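PDB 5T87: CdiI immunity protein from Cupriavidus taiwanensis, which probably protects the cell that makes it by binding and neutralising the cognate CdiA toxin of contact-dependent growth inhibition. Local coordinates for residues R75-E86 and L106-M114. Residues are numbered along the deposited sequence; the frame is centred on the assembly and turned at random.
Sequences RRIHDLDVAMAE and LDDLRIFRM
R75 lays its aliphatic stem over one face of the F112 ring: its CG stands 3.5 Å from the centroid of the F112 ring, only 7° off the ring normal, a CH-pi contact over the face, while I111 CG2 lies on the opposite face. With CG opposite the backbone N (chi1 167°) and the chain still extended at chi2, the methylenes lie over the ring, and the bend at chi3 then turns the guanidinium plane well away from it. The pair illustrates how an arginine can pack through its carbons; R75 also packs on H48 of the CdiA toxin chain, and F112 on D54 of that chain.

The next residue, R113, reaches across the bend that follows helix 60-76. Its guanidinium presents one face to H78 CA, 3.7 Å above the plane, and NE is hydrogen-bonded to the carbonyl of A74. The stem of R113 runs over L80, whose CD2 is 3.6 Å from R113 CD, while CD1 of L80 meets CD1 of L109 at 3.5 Å.

At the far end E86 and R110 cross at about a right angle. R110 grips E86 side-on in a salt bridge, NH1 donating to E86 OE2 at 3.0 Å and NE to the same oxygen. These two bonds to one atom hold the guanidinium at that oxygen, which lies near the guanidinium plane although the carboxylate is turned 75° against it. M114 bends at chi3 to rest its selenium on V82 CG1.

Segment 106-114 of helix 96-114 runs nearly antiparallel to segment 82-86, the start of helix 82-91, in this predominantly helical fold, beside the end of helix 60-76, with L80 and A85 also touching W42 of helix 42-53.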
ATOM      1  N   ARG A  75       5.262   7.012   2.328  1.00 54.06           N
ATOM      2  CA  ARG A  75       6.092   6.299   3.284  1.00 56.15           C
ATOM      3  C   ARG A  75       7.591   6.371   2.944  1.00 56.03           C
ATOM      4  O   ARG A  75       8.422   6.537   3.839  1.00 56.36           O
ATOM      5  CB  ARG A  75       5.621   4.831   3.389  1.00 57.04           C
ATOM      6  CG  ARG A  75       6.584   3.898   4.104  1.00 58.63           C
ATOM      7  CD  ARG A  75       5.930   2.577   4.477  1.00 59.56           C
ATOM      8  NE  ARG A  75       5.498   1.751   3.337  1.00 59.45           N
ATOM      9  CZ  ARG A  75       6.302   1.079   2.507  1.00 59.43           C
ATOM     10  NH1 ARG A  75       7.628   1.143   2.628  1.00 59.77           N
ATOM     11  NH2 ARG A  75       5.775   0.348   1.530  1.00 59.04           N
ATOM     12  N   ARG A  76       7.919   6.258   1.660  1.00 55.34           N
ATOM     13  CA  ARG A  76       9.298   6.042   1.233  1.00 56.44           C
ATOM     14  C   ARG A  76      10.084   7.287   0.904  1.00 57.14           C
ATOM     15  O   ARG A  76      11.287   7.304   1.132  1.00 57.68           O
ATOM     16  CB  ARG A  76       9.346   5.119   0.013  1.00 56.38           C
ATOM     17  CG  ARG A  76       9.041   3.655   0.318  1.00 56.76           C
ATOM     18  CD  ARG A  76       9.576   2.740  -0.777  1.00 56.74           C
ATOM     19  NE  ARG A  76       9.211   3.230  -2.104  1.00 55.81           N
ATOM     20  CZ  ARG A  76      10.020   3.799  -3.000  1.00 55.82           C
ATOM     21  NH1 ARG A  76      11.323   3.951  -2.770  1.00 56.25           N
ATOM     22  NH2 ARG A  76       9.508   4.202  -4.159  1.00 56.30           N
ATOM     23  N   ILE A  77       9.420   8.321   0.384  1.00 58.58           N
ATOM     24  CA  ILE A  77      10.104   9.456  -0.284  1.00 59.57           C
ATOM     25  C   ILE A  77      10.149  10.764   0.541  1.00 60.60           C
ATOM     26  O   ILE A  77       9.113  11.398   0.754  1.00 59.46           O
ATOM     27  CB  ILE A  77       9.473   9.678  -1.684  1.00 58.09           C
ATOM     28  CG1 ILE A  77       9.763   8.439  -2.551  1.00 57.33           C
ATOM     29  CG2 ILE A  77       9.993  10.959  -2.340  1.00 57.97           C
ATOM     30  CD1 ILE A  77       9.362   8.559  -3.998  1.00 56.71           C
ATOM     31  N   HIS A  78      11.355  11.179   0.955  1.00 65.37           N
ATOM     32  CA  HIS A  78      11.515  12.329   1.870  1.00 68.20           C
ATOM     33  C   HIS A  78      11.014  13.628   1.255  1.00 63.87           C
ATOM     34  O   HIS A  78      10.405  14.436   1.943  1.00 63.10           O
ATOM     35  CB  HIS A  78      12.973  12.500   2.349  1.00 74.19           C
ATOM     36  CG  HIS A  78      13.113  13.299   3.623  1.00 81.64           C
ATOM     37  ND1 HIS A  78      12.911  14.668   3.685  1.00 83.00           N
ATOM     38  CD2 HIS A  78      13.454  12.918   4.881  1.00 86.12           C
ATOM     39  CE1 HIS A  78      13.111  15.090   4.922  1.00 85.28           C
ATOM     40  NE2 HIS A  78      13.441  14.049   5.669  1.00 88.09           N
ATOM     41  N   ASP A  79      11.233  13.802  -0.045  1.00 61.51           N
ATOM     42  CA  ASP A  79      10.932  15.076  -0.723  1.00 59.69           C
ATOM     43  C   ASP A  79       9.599  15.102  -1.473  1.00 57.05           C
ATOM     44  O   ASP A  79       9.466  15.799  -2.491  1.00 55.79           O
ATOM     45  CB  ASP A  79      12.093  15.489  -1.646  1.00 60.10           C
ATOM     46  CG  ASP A  79      12.325  14.523  -2.804  1.00 59.94           C
ATOM     47  OD1 ASP A  79      11.552  13.545  -3.005  1.00 58.19           O
ATOM     48  OD2 ASP A  79      13.319  14.761  -3.519  1.00 60.66           O
ATOM     49  N   LEU A  80       8.615  14.345  -0.993  1.00 54.40           N
ATOM     50  CA  LEU A  80       7.261  14.514  -1.502  1.00 52.34           C
ATOM     51  C   LEU A  80       6.734  15.941  -1.230  1.00 51.47           C
ATOM     52  O   LEU A  80       7.170  16.616  -0.298  1.00 53.54           O
ATOM     53  CB  LEU A  80       6.294  13.476  -0.910  1.00 51.82           C
ATOM     54  CG  LEU A  80       5.687  13.787   0.459  1.00 53.19           C
ATOM     55  CD1 LEU A  80       4.696  12.717   0.866  1.00 53.40           C
ATOM     56  CD2 LEU A  80       6.762  13.923   1.520  1.00 56.02           C
ATOM     57  N   ASP A  81       5.796  16.368  -2.067  1.00 48.78           N
ATOM     58  CA  ASP A  81       4.968  17.534  -1.815  1.00 48.50           C
ATOM     59  C   ASP A  81       3.822  17.120  -0.890  1.00 47.01           C
ATOM     60  O   ASP A  81       2.834  16.563  -1.339  1.00 45.62           O
ATOM     61  CB  ASP A  81       4.437  18.073  -3.151  1.00 48.44           C
ATOM     62  CG  ASP A  81       3.907  19.486  -3.055  1.00 49.95           C
ATOM     63  OD1 ASP A  81       3.462  19.897  -1.968  1.00 51.83           O
ATOM     64  OD2 ASP A  81       3.919  20.189  -4.085  1.00 50.08           O
ATOM     65  N   VAL A  82       3.972  17.396   0.399  1.00 47.67           N
ATOM     66  CA  VAL A  82       3.051  16.905   1.423  1.00 48.45           C
ATOM     67  C   VAL A  82       1.655  17.469   1.209  1.00 48.54           C
ATOM     68  O   VAL A  82       0.676  16.743   1.258  1.00 48.11           O
ATOM     69  CB  VAL A  82       3.526  17.279   2.852  1.00 51.41           C
ATOM     70  CG1 VAL A  82       2.486  16.891   3.900  1.00 52.56           C
ATOM     71  CG2 VAL A  82       4.871  16.629   3.172  1.00 52.10           C
ATOM     72  N   ALA A  83       1.570  18.773   0.989  1.00 50.23           N
ATOM     73  CA  ALA A  83       0.281  19.433   0.764  1.00 50.69           C
ATOM     74  C   ALA A  83      -0.463  18.860  -0.444  1.00 48.93           C
ATOM     75  O   ALA A  83      -1.682  18.747  -0.398  1.00 48.81           O
ATOM     76  CB  ALA A  83       0.462  20.939   0.599  1.00 51.98           C
HETATM   77  N   MSE A  84       0.259  18.508  -1.508  1.00 48.43           N
HETATM   78  CA  MSE A  84      -0.369  17.961  -2.712  1.00 49.59           C
HETATM   79  C   MSE A  84      -0.855  16.552  -2.457  1.00 48.94           C
HETATM   80  O   MSE A  84      -1.973  16.197  -2.867  1.00 48.14           O
HETATM   81  CB  MSE A  84       0.552  17.975  -3.926  1.00 51.26           C
HETATM   82  CG  MSE A  84       0.832  19.394  -4.416  1.00 56.40           C
HETATM   83 SE   MSE A  84      -0.792  20.354  -5.051  1.00 64.45          SE
HETATM   84  CE  MSE A  84      -1.027  21.542  -3.484  1.00 64.08           C
ATOM     85  N   ALA A  85      -0.031  15.757  -1.771  1.00 48.52           N
ATOM     86  CA  ALA A  85      -0.398  14.400  -1.389  1.00 48.30           C
ATOM     87  C   ALA A  85      -1.642  14.402  -0.499  1.00 49.38           C
ATOM     88  O   ALA A  85      -2.549  13.566  -0.682  1.00 47.70           O
ATOM     89  CB  ALA A  85       0.763  13.707  -0.691  1.00 48.25           C
ATOM     90  N   GLU A  86      -1.697  15.353   0.435  1.00 50.40           N
ATOM     91  CA  GLU A  86      -2.802  15.413   1.381  1.00 52.07           C
ATOM     92  C   GLU A  86      -4.118  15.867   0.736  1.00 51.51           C
ATOM     93  O   GLU A  86      -5.171  15.273   0.999  1.00 51.27           O
ATOM     94  CB  GLU A  86      -2.453  16.294   2.569  1.00 55.03           C
ATOM     95  CG  GLU A  86      -3.437  16.136   3.716  1.00 57.60           C
ATOM     96  CD  GLU A  86      -3.056  16.952   4.923  1.00 61.50           C
ATOM     97  OE1 GLU A  86      -2.942  18.194   4.798  1.00 63.72           O
ATOM     98  OE2 GLU A  86      -2.873  16.347   6.000  1.00 64.28           O
ATOM     99  N   LEU A 106      -3.548   7.880   3.921  1.00 53.79           N
ATOM    100  CA  LEU A 106      -3.469   9.014   4.830  1.00 55.74           C
ATOM    101  C   LEU A 106      -2.767   8.650   6.154  1.00 57.00           C
ATOM    102  O   LEU A 106      -1.940   9.418   6.657  1.00 55.15           O
ATOM    103  CB  LEU A 106      -4.882   9.525   5.100  1.00 57.70           C
ATOM    104  CG  LEU A 106      -5.094  11.000   5.377  1.00 60.66           C
ATOM    105  CD1 LEU A 106      -4.542  11.854   4.235  1.00 60.08           C
ATOM    106  CD2 LEU A 106      -6.595  11.233   5.570  1.00 62.50           C
ATOM    107  N   ASP A 107      -3.103   7.476   6.704  1.00 58.70           N
ATOM    108  CA  ASP A 107      -2.346   6.884   7.817  1.00 60.19           C
ATOM    109  C   ASP A 107      -0.854   6.861   7.479  1.00 59.42           C
ATOM    110  O   ASP A 107      -0.038   7.246   8.303  1.00 60.03           O
ATOM    111  CB  ASP A 107      -2.820   5.447   8.134  1.00 61.92           C
ATOM    112  CG  ASP A 107      -4.128   5.403   8.940  1.00 64.47           C
ATOM    113  OD1 ASP A 107      -4.715   6.475   9.204  1.00 64.60           O
ATOM    114  OD2 ASP A 107      -4.567   4.280   9.317  1.00 65.78           O
ATOM    115  N   ASP A 108      -0.519   6.425   6.263  1.00 58.17           N
ATOM    116  CA  ASP A 108       0.874   6.350   5.815  1.00 57.72           C
ATOM    117  C   ASP A 108       1.517   7.734   5.750  1.00 57.56           C
ATOM    118  O   ASP A 108       2.652   7.915   6.198  1.00 57.70           O
ATOM    119  CB  ASP A 108       0.993   5.608   4.460  1.00 56.62           C
ATOM    120  CG  ASP A 108       0.590   4.122   4.550  1.00 57.22           C
ATOM    121  OD1 ASP A 108       0.221   3.657   5.658  1.00 57.99           O
ATOM    122  OD2 ASP A 108       0.655   3.414   3.515  1.00 56.50           O
ATOM    123  N   LEU A 109       0.774   8.709   5.230  1.00 57.91           N
ATOM    124  CA  LEU A 109       1.256  10.088   5.137  1.00 59.08           C
ATOM    125  C   LEU A 109       1.534  10.688   6.514  1.00 62.12           C
ATOM    126  O   LEU A 109       2.636  11.180   6.771  1.00 62.17           O
ATOM    127  CB  LEU A 109       0.248  10.968   4.397  1.00 58.26           C
ATOM    128  CG  LEU A 109       0.730  12.360   3.973  1.00 58.77           C
ATOM    129  CD1 LEU A 109       1.920  12.261   3.028  1.00 58.40           C
ATOM    130  CD2 LEU A 109      -0.397  13.164   3.330  1.00 59.47           C
ATOM    131  N   ARG A 110       0.542  10.597   7.394  1.00 64.25           N
ATOM    132  CA  ARG A 110       0.615  11.201   8.724  1.00 67.35           C
ATOM    133  C   ARG A 110       1.750  10.617   9.592  1.00 68.06           C
ATOM    134  O   ARG A 110       2.368  11.336  10.381  1.00 69.98           O
ATOM    135  CB  ARG A 110      -0.732  11.058   9.453  1.00 70.34           C
ATOM    136  CG  ARG A 110      -1.937  11.694   8.744  1.00 73.02           C
ATOM    137  CD  ARG A 110      -2.082  13.181   9.032  1.00 77.17           C
ATOM    138  NE  ARG A 110      -2.961  13.907   8.095  1.00 79.48           N
ATOM    139  CZ  ARG A 110      -4.303  13.876   8.086  1.00 82.17           C
ATOM    140  NH1 ARG A 110      -4.974  14.611   7.191  1.00 81.56           N
ATOM    141  NH2 ARG A 110      -4.985  13.109   8.949  1.00 83.36           N
ATOM    142  N   ILE A 111       2.024   9.325   9.437  1.00 66.91           N
ATOM    143  CA  ILE A 111       3.040   8.642  10.235  1.00 68.17           C
ATOM    144  C   ILE A 111       4.434   9.008   9.726  1.00 68.38           C
ATOM    145  O   ILE A 111       5.262   9.540  10.470  1.00 70.34           O
ATOM    146  CB  ILE A 111       2.852   7.100  10.189  1.00 68.33           C
ATOM    147  CG1 ILE A 111       1.597   6.666  10.975  1.00 69.64           C
ATOM    148  CG2 ILE A 111       4.099   6.369  10.678  1.00 69.93           C
ATOM    149  CD1 ILE A 111       1.770   6.558  12.480  1.00 72.84           C
ATOM    150  N   PHE A 112       4.684   8.700   8.459  1.00 66.69           N
ATOM    151  CA  PHE A 112       6.024   8.797   7.897  1.00 66.40           C
ATOM    152  C   PHE A 112       6.452  10.210   7.556  1.00 66.89           C
ATOM    153  O   PHE A 112       7.645  10.460   7.424  1.00 68.28           O
ATOM    154  CB  PHE A 112       6.160   7.886   6.665  1.00 65.30           C
ATOM    155  CG  PHE A 112       6.252   6.443   7.020  1.00 65.87           C
ATOM    156  CD1 PHE A 112       7.473   5.886   7.368  1.00 67.03           C
ATOM    157  CD2 PHE A 112       5.118   5.649   7.060  1.00 66.34           C
ATOM    158  CE1 PHE A 112       7.567   4.552   7.737  1.00 68.88           C
ATOM    159  CE2 PHE A 112       5.203   4.315   7.429  1.00 67.69           C
ATOM    160  CZ  PHE A 112       6.431   3.765   7.772  1.00 69.16           C
ATOM    161  N   ARG A 113       5.502  11.123   7.391  1.00 68.09           N
ATOM    162  CA  ARG A 113       5.825  12.468   6.913  1.00 69.74           C
ATOM    163  C   ARG A 113       5.327  13.655   7.728  1.00 74.63           C
ATOM    164  O   ARG A 113       5.714  14.774   7.420  1.00 76.95           O
ATOM    165  CB  ARG A 113       5.367  12.603   5.454  1.00 66.98           C
ATOM    166  CG  ARG A 113       6.042  11.628   4.500  1.00 65.16           C
ATOM    167  CD  ARG A 113       7.538  11.871   4.436  1.00 65.01           C
ATOM    168  NE  ARG A 113       8.274  10.740   3.890  1.00 64.14           N
ATOM    169  CZ  ARG A 113       9.479  10.327   4.291  1.00 64.82           C
ATOM    170  NH1 ARG A 113      10.124  10.921   5.295  1.00 65.73           N
ATOM    171  NH2 ARG A 113      10.038   9.290   3.688  1.00 65.22           N
HETATM  172  N   MSE A 114       4.483  13.437   8.738  1.00 80.17           N
HETATM  173  CA  MSE A 114       3.964  14.534   9.588  1.00 86.70           C
HETATM  174  C   MSE A 114       4.070  14.256  11.084  1.00 87.36           C
HETATM  175  O   MSE A 114       3.537  15.029  11.880  1.00 87.33           O
HETATM  176  CB  MSE A 114       2.510  14.841   9.173  1.00 91.95           C
HETATM  177  CG  MSE A 114       2.347  14.896   7.642  1.00 96.75           C
HETATM  178 SE   MSE A 114       0.589  15.531   6.983  1.00110.58          SE
HETATM  179  CE  MSE A 114       0.691  17.430   7.538  1.00113.80           C
TER